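Side-chain contacts in oxidoreductase protein (Agrobacterium radiobacter, PDB 5UI9), which binds NAD+ in a Rossmann fold beside a small hydroxy acid and is probably an NAD-dependent dehydrogenase of the GFO/IDH/MocA family: residues C96-A101 / G180-D185; L121-N126 / A317-T322. All blocks are in the same frame, centred on the assembly; numbering follows the deposited sequence.

How the contacts relate
Strands 94-97 and 121-124, the last two of the parallel Rossmann sheet and neighbours in it, are followed by the C-terminal part of the chain. Contact 1 closes a loop of 78 residues, bringing helix 175-191 back to the turn after strand 94-97. Contact 2 closes a longer one of 190 residues, returning helix 316-335 to strand 121-124. Because their segments alternate along the sequence, the two loops cross rather than nest. Their centres lie about 7 Å apart, and two probable hydrogen bonds join them: His-182 to Glu-125, and Asp-185 to Thr-322. Both contacts touch NAD, so together they tie the cofactor-binding sheet to both helices.

Contact 1: residues C96-A101 / G180-D185; sequences CQKPFA and GIHTLD. With NAD (nicotinamide-adenine-dinucleotide), chain C; 8A1 ((2S)-2,3-dihydroxy-2-methylpropanoic acid), chain D.
The ligand-binding cleft between the Rossmann domain and the C-terminal domain, probably the active site, is crossed here by Lys-98 and His-182, which converge on the bound hydroxy acid. The lysine belongs to the turn after strand 94-97, a Lys-Pro pair joined by a cis peptide; the histidine sits on helix 175-191. Their side chains cross at about a right angle, Lys-98 CE lying 3.6 Å from His-182 NE2. Lys-98 CG stands between its own backbone N and carbonyl carbon (chi1 42°), and further bends at chi2 and chi3 bring the chain past the C2N corner of the nicotinamide, CD 3.5 Å from NAD C2N. Its NZ then reaches the ligand carboxylate (8A1 O, 2.7 Å) and the ribose hydroxyl NAD O2D, and forms a salt bridge with Asp-178. His-182 NE2 meets the same 8A1 O at 2.6 Å, in the ring plane and nearly straight (167°), while ND1 bonds Glu-125 and the ring stacks on Phe-127. Next to this polar cluster, Ile-181 CD1 touches Pro-99 CA at 4.0 Å and CG2 packs against Lys-98 CE. On the cofactor side, Lys-98 O accepts from both NAD O3D and O2D, and Gln-97 NE2 donates to the carboxamide oxygen O7N. One carboxylate oxygen thus receives bonds from both domains, consistent with holding the acid beside the nicotinamide, together with Tyr-232, Asp-178 and Gln-165.

Contact 2: residues L121-N126 / A317-T322; sequences LMVHEN and ADNLKT. With NAD (nicotinamide-adenine-dinucleotide), chain C.
Van der Waals contact between Val-123, on the edge strand of the Rossmann sheet, and Asn-319, on helix 316-335, brings the two segments together. Val-123 CG2 presses on Asn-319 CB at 3.5 Å, and the valine covers one face of the amide, CB 3.8 Å from Asn-319 CG, with both methyls over the same face. The two side chains cross at about a right angle; with Asn-319 CG opposite its backbone N (chi1 -163°), the amide group extends over the valine. Phe-100 also touches both residues. The polar link runs through one water: it accepts from Asn-319 ND2 (2.8 Å) and donates to Glu-125 OE1 (2.6 Å). The other carboxylate oxygen, OE2, is bonded to His-182 ND1, so the helix reaches the histidine that binds the hydroxy acid through the water and this glutamate. The cofactor bonds gather around His-124 and Asn-126. His-124 centres an inverse gamma turn, and its NE2 accepts from Asn-126 ND2 at 3.0 Å, the donor close to the ring plane. That bond steadies the Asn-126 amide, whose OD1 accepts from NAD N7N at 3.1 Å and 165°; its ND2 also makes a weak bond to NAD O7N. Nicotinamide recognition at the C-terminal end of a parallel strand is characteristic of the Rossmann fold, here with a helix from late in the chain packed against the sheet's edge strand.

Contact 1: residues C96-A101 / G180-D185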
loop_
_atom_site.group_PDB
_atom_site.type_symbol
_atom_site.label_atom_id
_atom_site.label_comp_id
_atom_site.label_asym_id
_atom_site.label_seq_id
_atom_site.Cartn_x
_atom_site.Cartn_y
_atom_site.Cartn_z
ATOM N N CYS A 96 24.348 -17.518 -9.783
ATOM C CA CYS A 96 23.100 -18.122 -10.242
ATOM C C CYS A 96 21.990 -17.079 -10.340
ATOM O O CYS A 96 21.740 -16.340 -9.392
ATOM C CB CYS A 96 22.671 -19.222 -9.292
ATOM S SG CYS A 96 21.304 -20.192 -9.951
ATOM N N GLN A 97 21.337 -17.018 -11.492
ATOM C CA GLN A 97 20.222 -16.088 -11.704
ATOM C C GLN A 97 19.012 -16.393 -10.827
ATOM O O GLN A 97 18.857 -17.503 -10.319
ATOM C CB GLN A 97 19.800 -16.061 -13.186
ATOM C CG GLN A 97 20.350 -14.876 -13.970
ATOM C CD GLN A 97 19.704 -13.559 -13.579
ATOM O OE1 GLN A 97 18.750 -13.532 -12.790
ATOM N NE2 GLN A 97 20.226 -12.458 -14.121
ATOM N N LYS A 98 18.158 -15.385 -10.655
ATOM C CA LYS A 98 16.841 -15.584 -10.045
ATOM C C LYS A 98 15.894 -16.162 -11.107
ATOM O O LYS A 98 16.208 -16.082 -12.298
ATOM C CB LYS A 98 16.251 -14.303 -9.409
ATOM C CG LYS A 98 16.375 -12.974 -10.160
ATOM C CD LYS A 98 15.636 -12.888 -11.492
ATOM C CE LYS A 98 14.123 -13.016 -11.339
ATOM N NZ LYS A 98 13.407 -12.624 -12.584
ATOM N N PRO A 99 14.793 -16.808 -10.711
ATOM C CA PRO A 99 14.577 -17.330 -9.360
ATOM C C PRO A 99 15.656 -18.359 -8.994
ATOM O O PRO A 99 16.001 -19.200 -9.826
ATOM C CB PRO A 99 13.217 -18.039 -9.459
ATOM C CG PRO A 99 12.675 -17.736 -10.821
ATOM C CD PRO A 99 13.845 -17.380 -11.677
ATOM N N PHE A 100 16.166 -18.284 -7.767
ATOM C CA PHE A 100 17.289 -19.125 -7.315
ATOM C C PHE A 100 17.032 -20.603 -7.623
ATOM O O PHE A 100 17.809 -21.243 -8.340
ATOM C CB PHE A 100 17.522 -18.878 -5.810
ATOM C CG PHE A 100 18.743 -19.537 -5.218
ATOM C CD1 PHE A 100 19.813 -20.000 -5.992
ATOM C CD2 PHE A 100 18.844 -19.624 -3.834
ATOM C CE1 PHE A 100 20.920 -20.584 -5.392
ATOM C CE2 PHE A 100 19.954 -20.197 -3.230
ATOM C CZ PHE A 100 20.992 -20.679 -4.009
ATOM N N ALA A 101 15.906 -21.103 -7.119
ATOM C CA ALA A 101 15.497 -22.492 -7.276
ATOM C C ALA A 101 13.995 -22.583 -7.510
ATOM O O ALA A 101 13.290 -21.569 -7.464
ATOM C CB ALA A 101 15.871 -23.271 -6.028
ATOM N N GLY A 180 8.132 -10.111 -7.970
ATOM C CA GLY A 180 7.973 -9.976 -6.518
ATOM C C GLY A 180 9.203 -10.409 -5.745
ATOM O O GLY A 180 9.526 -9.837 -4.703
ATOM N N ILE A 181 9.889 -11.425 -6.261
ATOM C CA ILE A 181 11.166 -11.867 -5.724
ATOM C C ILE A 181 12.156 -10.697 -5.562
ATOM O O ILE A 181 12.843 -10.614 -4.548
ATOM C CB ILE A 181 11.739 -13.021 -6.588
ATOM C CG1 ILE A 181 12.830 -13.791 -5.844
ATOM C CG2 ILE A 181 12.242 -12.528 -7.941
ATOM C CD1 ILE A 181 13.036 -15.183 -6.412
ATOM N N HIS A 182 12.188 -9.783 -6.534
ATOM C CA HIS A 182 12.990 -8.568 -6.439
ATOM C C HIS A 182 12.450 -7.613 -5.384
ATOM O O HIS A 182 13.208 -7.097 -4.562
ATOM C CB HIS A 182 13.015 -7.783 -7.759
ATOM C CG HIS A 182 13.651 -8.501 -8.907
ATOM N ND1 HIS A 182 14.962 -8.933 -8.889
ATOM C CD2 HIS A 182 13.172 -8.803 -10.136
ATOM C CE1 HIS A 182 15.251 -9.493 -10.051
ATOM N NE2 HIS A 182 14.180 -9.435 -10.822
ATOM N N THR A 183 11.145 -7.340 -5.445
ATOM C CA THR A 183 10.530 -6.339 -4.570
ATOM C C THR A 183 10.608 -6.757 -3.096
ATOM O O THR A 183 10.827 -5.923 -2.215
ATOM C CB THR A 183 9.054 -6.091 -4.948
ATOM O OG1 THR A 183 8.885 -6.192 -6.367
ATOM C CG2 THR A 183 8.612 -4.717 -4.492
ATOM N N LEU A 184 10.405 -8.048 -2.850
ATOM C CA LEU A 184 10.579 -8.643 -1.522
ATOM C C LEU A 184 12.028 -8.574 -1.035
ATOM O O LEU A 184 12.278 -8.367 0.158
ATOM C CB LEU A 184 10.105 -10.103 -1.525
ATOM C CG LEU A 184 8.594 -10.298 -1.686
ATOM C CD1 LEU A 184 8.278 -11.737 -2.067
ATOM C CD2 LEU A 184 7.856 -9.894 -0.414
ATOM N N ASP A 185 12.974 -8.751 -1.954
ATOM C CA ASP A 185 14.393 -8.610 -1.623
ATOM C C ASP A 185 14.701 -7.171 -1.221
ATOM O O ASP A 185 15.458 -6.945 -0.273
ATOM C CB ASP A 185 15.296 -9.004 -2.794
ATOM C CG ASP A 185 16.756 -9.093 -2.386
ATOM O OD1 ASP A 185 17.116 -10.081 -1.714
ATOM O OD2 ASP A 185 17.531 -8.159 -2.701
HETATM P PA NAD C . 15.947 -17.402 -22.041
HETATM O O1A NAD C . 15.046 -18.600 -22.251
HETATM O O2A NAD C . 15.922 -16.259 -23.017
HETATM O O5B NAD C . 17.456 -17.922 -21.929
HETATM C C5B NAD C . 17.807 -19.154 -21.311
HETATM C C4B NAD C . 18.894 -19.789 -22.165
HETATM O O4B NAD C . 19.483 -20.861 -21.437
HETATM C C3B NAD C . 18.354 -20.376 -23.461
HETATM O O3B NAD C . 19.140 -19.899 -24.562
HETATM C C2B NAD C . 18.458 -21.884 -23.290
HETATM O O2B NAD C . 18.784 -22.536 -24.518
HETATM C C1B NAD C . 19.572 -22.018 -22.266
HETATM N N9A NAD C . 19.544 -23.197 -21.369
HETATM C C8A NAD C . 18.516 -23.647 -20.623
HETATM N N7A NAD C . 18.901 -24.733 -19.902
HETATM C C5A NAD C . 20.198 -24.975 -20.172
HETATM C C6A NAD C . 21.233 -25.961 -19.761
HETATM N N6A NAD C . 20.955 -26.948 -18.881
HETATM N N1A NAD C . 22.472 -25.839 -20.293
HETATM C C2A NAD C . 22.788 -24.870 -21.177
HETATM N N3A NAD C . 21.898 -23.947 -21.590
HETATM C C4A NAD C . 20.618 -23.947 -21.133
HETATM O O3 NAD C . 15.691 -16.844 -20.556
HETATM P PN NAD C . 15.990 -15.322 -20.104
HETATM O O1N NAD C . 14.813 -14.442 -20.443
HETATM O O2N NAD C . 17.365 -14.921 -20.575
HETATM O O5D NAD C . 15.978 -15.533 -18.520
HETATM C C5D NAD C . 16.943 -16.380 -17.910
HETATM C C4D NAD C . 16.918 -16.126 -16.415
HETATM O O4D NAD C . 17.249 -14.754 -16.181
HETATM C C3D NAD C . 15.543 -16.379 -15.813
HETATM O O3D NAD C . 15.667 -17.178 -14.632
HETATM C C2D NAD C . 15.001 -14.995 -15.499
HETATM O O2D NAD C . 14.205 -14.958 -14.314
HETATM C C1D NAD C . 16.272 -14.165 -15.324
HETATM N N1N NAD C . 16.142 -12.723 -15.606
HETATM C C2N NAD C . 16.692 -11.880 -14.714
HETATM C C3N NAD C . 16.640 -10.503 -14.868
HETATM C C7N NAD C . 17.281 -9.637 -13.817
HETATM O O7N NAD C . 18.298 -10.036 -13.256
HETATM N N7N NAD C . 16.748 -8.453 -13.506
HETATM C C4N NAD C . 15.993 -9.984 -15.991
HETATM C C5N NAD C . 15.429 -10.865 -16.916
HETATM C C6N NAD C . 15.523 -12.241 -16.708
HETATM O OXT 8A1 D . 14.034 -8.044 -14.248
HETATM C C 8A1 D . 13.441 -9.144 -14.130
HETATM O O 8A1 D . 13.856 -10.051 -13.375
HETATM C CA 8A1 D . 12.176 -9.384 -14.912
HETATM C CB 8A1 D . 11.018 -9.014 -13.985
HETATM O O1 8A1 D . 9.764 -9.016 -14.677
HETATM O O2 8A1 D . 12.091 -10.769 -15.289
HETATM C C3 8A1 D . 12.181 -8.550 -16.193
#

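Contact 2: residues L121-N126 / A317-T322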
loop_
_atom_site.group_PDB
_atom_site.type_symbol
_atom_site.label_atom_id
_atom_site.label_comp_id
_atom_site.label_asym_id
_atom_site.label_seq_id
_atom_site.Cartn_x
_atom_site.Cartn_y
_atom_site.Cartn_z
ATOM N N LEU A 121 28.830 -18.780 -3.479
ATOM C CA LEU A 121 27.615 -18.846 -4.285
ATOM C C LEU A 121 26.877 -17.529 -4.115
ATOM O O LEU A 121 26.506 -17.179 -2.995
ATOM C CB LEU A 121 26.722 -20.004 -3.831
ATOM C CG LEU A 121 25.352 -20.148 -4.514
ATOM C CD1 LEU A 121 25.509 -20.393 -6.010
ATOM C CD2 LEU A 121 24.543 -21.260 -3.860
ATOM N N MET A 122 26.670 -16.814 -5.220
ATOM C CA MET A 122 25.907 -15.569 -5.220
ATOM C C MET A 122 24.699 -15.721 -6.125
ATOM O O MET A 122 24.814 -16.239 -7.233
ATOM C CB MET A 122 26.760 -14.397 -5.722
ATOM C CG MET A 122 26.056 -13.047 -5.604
ATOM S SD MET A 122 26.964 -11.651 -6.285
ATOM C CE MET A 122 26.680 -11.858 -8.037
ATOM N N VAL A 123 23.551 -15.238 -5.660
ATOM C CA VAL A 123 22.383 -15.119 -6.521
ATOM C C VAL A 123 22.478 -13.788 -7.253
ATOM O O VAL A 123 22.740 -12.746 -6.638
ATOM C CB VAL A 123 21.066 -15.234 -5.728
ATOM C CG1 VAL A 123 19.851 -15.104 -6.656
ATOM C CG2 VAL A 123 21.046 -16.563 -4.985
ATOM N N HIS A 124 22.296 -13.816 -8.570
ATOM C CA HIS A 124 22.254 -12.581 -9.336
ATOM C C HIS A 124 20.886 -11.941 -9.052
ATOM O O HIS A 124 19.918 -12.151 -9.778
ATOM C CB HIS A 124 22.495 -12.825 -10.832
ATOM C CG HIS A 124 22.695 -11.571 -11.629
ATOM N ND1 HIS A 124 23.828 -11.344 -12.379
ATOM C CD2 HIS A 124 21.902 -10.483 -11.802
ATOM C CE1 HIS A 124 23.725 -10.174 -12.980
ATOM N NE2 HIS A 124 22.569 -9.625 -12.640
ATOM N N GLU A 125 20.833 -11.196 -7.952
ATOM C CA GLU A 125 19.649 -10.468 -7.534
ATOM C C GLU A 125 19.996 -8.975 -7.589
ATOM O O GLU A 125 20.543 -8.420 -6.627
ATOM C CB GLU A 125 19.252 -10.934 -6.126
ATOM C CG GLU A 125 18.054 -10.227 -5.515
ATOM C CD GLU A 125 16.904 -10.046 -6.493
ATOM O OE1 GLU A 125 16.293 -11.059 -6.899
ATOM O OE2 GLU A 125 16.641 -8.885 -6.866
ATOM N N ASN A 126 19.680 -8.344 -8.726
ATOM C CA ASN A 126 20.277 -7.041 -9.088
ATOM C C ASN A 126 19.439 -5.793 -8.764
ATOM O O ASN A 126 19.936 -4.673 -8.892
ATOM C CB ASN A 126 20.781 -7.034 -10.563
ATOM C CG ASN A 126 19.691 -7.327 -11.596
ATOM O OD1 ASN A 126 18.517 -7.020 -11.402
ATOM N ND2 ASN A 126 20.092 -7.917 -12.718
ATOM N N ALA A 317 23.115 -18.033 0.750
ATOM C CA ALA A 317 22.629 -18.071 2.135
ATOM C C ALA A 317 21.704 -16.895 2.468
ATOM O O ALA A 317 20.631 -17.099 3.042
ATOM C CB ALA A 317 23.802 -18.121 3.110
ATOM N N ASP A 318 22.109 -15.678 2.105
ATOM C CA ASP A 318 21.242 -14.512 2.278
ATOM C C ASP A 318 19.942 -14.660 1.486
ATOM O O ASP A 318 18.858 -14.368 2.000
ATOM C CB ASP A 318 21.942 -13.215 1.850
ATOM C CG ASP A 318 21.035 -11.984 1.996
ATOM O OD1 ASP A 318 20.945 -11.439 3.117
ATOM O OD2 ASP A 318 20.399 -11.576 0.995
ATOM N N ASN A 319 20.064 -15.123 0.243
ATOM C CA ASN A 319 18.932 -15.191 -0.666
ATOM C C ASN A 319 17.836 -16.162 -0.210
ATOM O O ASN A 319 16.686 -15.984 -0.584
ATOM C CB ASN A 319 19.391 -15.535 -2.085
ATOM C CG ASN A 319 18.330 -15.222 -3.131
ATOM O OD1 ASN A 319 17.707 -16.126 -3.683
ATOM N ND2 ASN A 319 18.110 -13.936 -3.388
ATOM N N LEU A 320 18.183 -17.170 0.593
ATOM C CA LEU A 320 17.178 -18.050 1.223
ATOM C C LEU A 320 16.113 -17.253 1.982
ATOM O O LEU A 320 14.945 -17.626 1.987
ATOM C CB LEU A 320 17.833 -19.033 2.199
ATOM C CG LEU A 320 18.801 -20.091 1.671
ATOM C CD1 LEU A 320 19.376 -20.894 2.832
ATOM C CD2 LEU A 320 18.117 -21.004 0.660
ATOM N N LYS A 321 16.525 -16.159 2.620
ATOM C CA LYS A 321 15.602 -15.331 3.408
ATOM C C LYS A 321 14.685 -14.474 2.530
ATOM O O LYS A 321 13.615 -14.065 2.975
ATOM C CB LYS A 321 16.365 -14.498 4.440
ATOM C CG LYS A 321 16.961 -15.368 5.551
ATOM C CD LYS A 321 17.828 -14.590 6.531
ATOM C CE LYS A 321 19.232 -14.385 5.991
ATOM N NZ LYS A 321 20.060 -13.547 6.900
ATOM N N THR A 322 15.109 -14.210 1.295
ATOM C CA THR A 322 14.241 -13.632 0.275
ATOM C C THR A 322 13.349 -14.713 -0.332
ATOM O O THR A 322 12.128 -14.534 -0.429
ATOM C CB THR A 322 15.065 -12.938 -0.831
ATOM O OG1 THR A 322 15.667 -11.756 -0.293
ATOM C CG2 THR A 322 14.199 -12.558 -2.026
HETATM P PA NAD C . 15.947 -17.402 -22.041
HETATM O O1A NAD C . 15.046 -18.600 -22.251
HETATM O O2A NAD C . 15.922 -16.259 -23.017
HETATM O O5B NAD C . 17.456 -17.922 -21.929
HETATM C C5B NAD C . 17.807 -19.154 -21.311
HETATM C C4B NAD C . 18.894 -19.789 -22.165
HETATM O O4B NAD C . 19.483 -20.861 -21.437
HETATM C C3B NAD C . 18.354 -20.376 -23.461
HETATM O O3B NAD C . 19.140 -19.899 -24.562
HETATM C C2B NAD C . 18.458 -21.884 -23.290
HETATM O O2B NAD C . 18.784 -22.536 -24.518
HETATM C C1B NAD C . 19.572 -22.018 -22.266
HETATM N N9A NAD C . 19.544 -23.197 -21.369
HETATM C C8A NAD C . 18.516 -23.647 -20.623
HETATM N N7A NAD C . 18.901 -24.733 -19.902
HETATM C C5A NAD C . 20.198 -24.975 -20.172
HETATM C C6A NAD C . 21.233 -25.961 -19.761
HETATM N N6A NAD C . 20.955 -26.948 -18.881
HETATM N N1A NAD C . 22.472 -25.839 -20.293
HETATM C C2A NAD C . 22.788 -24.870 -21.177
HETATM N N3A NAD C . 21.898 -23.947 -21.590
HETATM C C4A NAD C . 20.618 -23.947 -21.133
HETATM O O3 NAD C . 15.691 -16.844 -20.556
HETATM P PN NAD C . 15.990 -15.322 -20.104
HETATM O O1N NAD C . 14.813 -14.442 -20.443
HETATM O O2N NAD C . 17.365 -14.921 -20.575
HETATM O O5D NAD C . 15.978 -15.533 -18.520
HETATM C C5D NAD C . 16.943 -16.380 -17.910
HETATM C C4D NAD C . 16.918 -16.126 -16.415
HETATM O O4D NAD C . 17.249 -14.754 -16.181
HETATM C C3D NAD C . 15.543 -16.379 -15.813
HETATM O O3D NAD C . 15.667 -17.178 -14.632
HETATM C C2D NAD C . 15.001 -14.995 -15.499
HETATM O O2D NAD C . 14.205 -14.958 -14.314
HETATM C C1D NAD C . 16.272 -14.165 -15.324
HETATM N N1N NAD C . 16.142 -12.723 -15.606
HETATM C C2N NAD C . 16.692 -11.880 -14.714
HETATM C C3N NAD C . 16.640 -10.503 -14.868
HETATM C C7N NAD C . 17.281 -9.637 -13.817
HETATM O O7N NAD C . 18.298 -10.036 -13.256
HETATM N N7N NAD C . 16.748 -8.453 -13.506
HETATM C C4N NAD C . 15.993 -9.984 -15.991
HETATM C C5N NAD C . 15.429 -10.865 -16.916
HETATM C C6N NAD C . 15.523 -12.241 -16.708
HETATM O O HOH W 1 16.175 -13.131 -5.282
#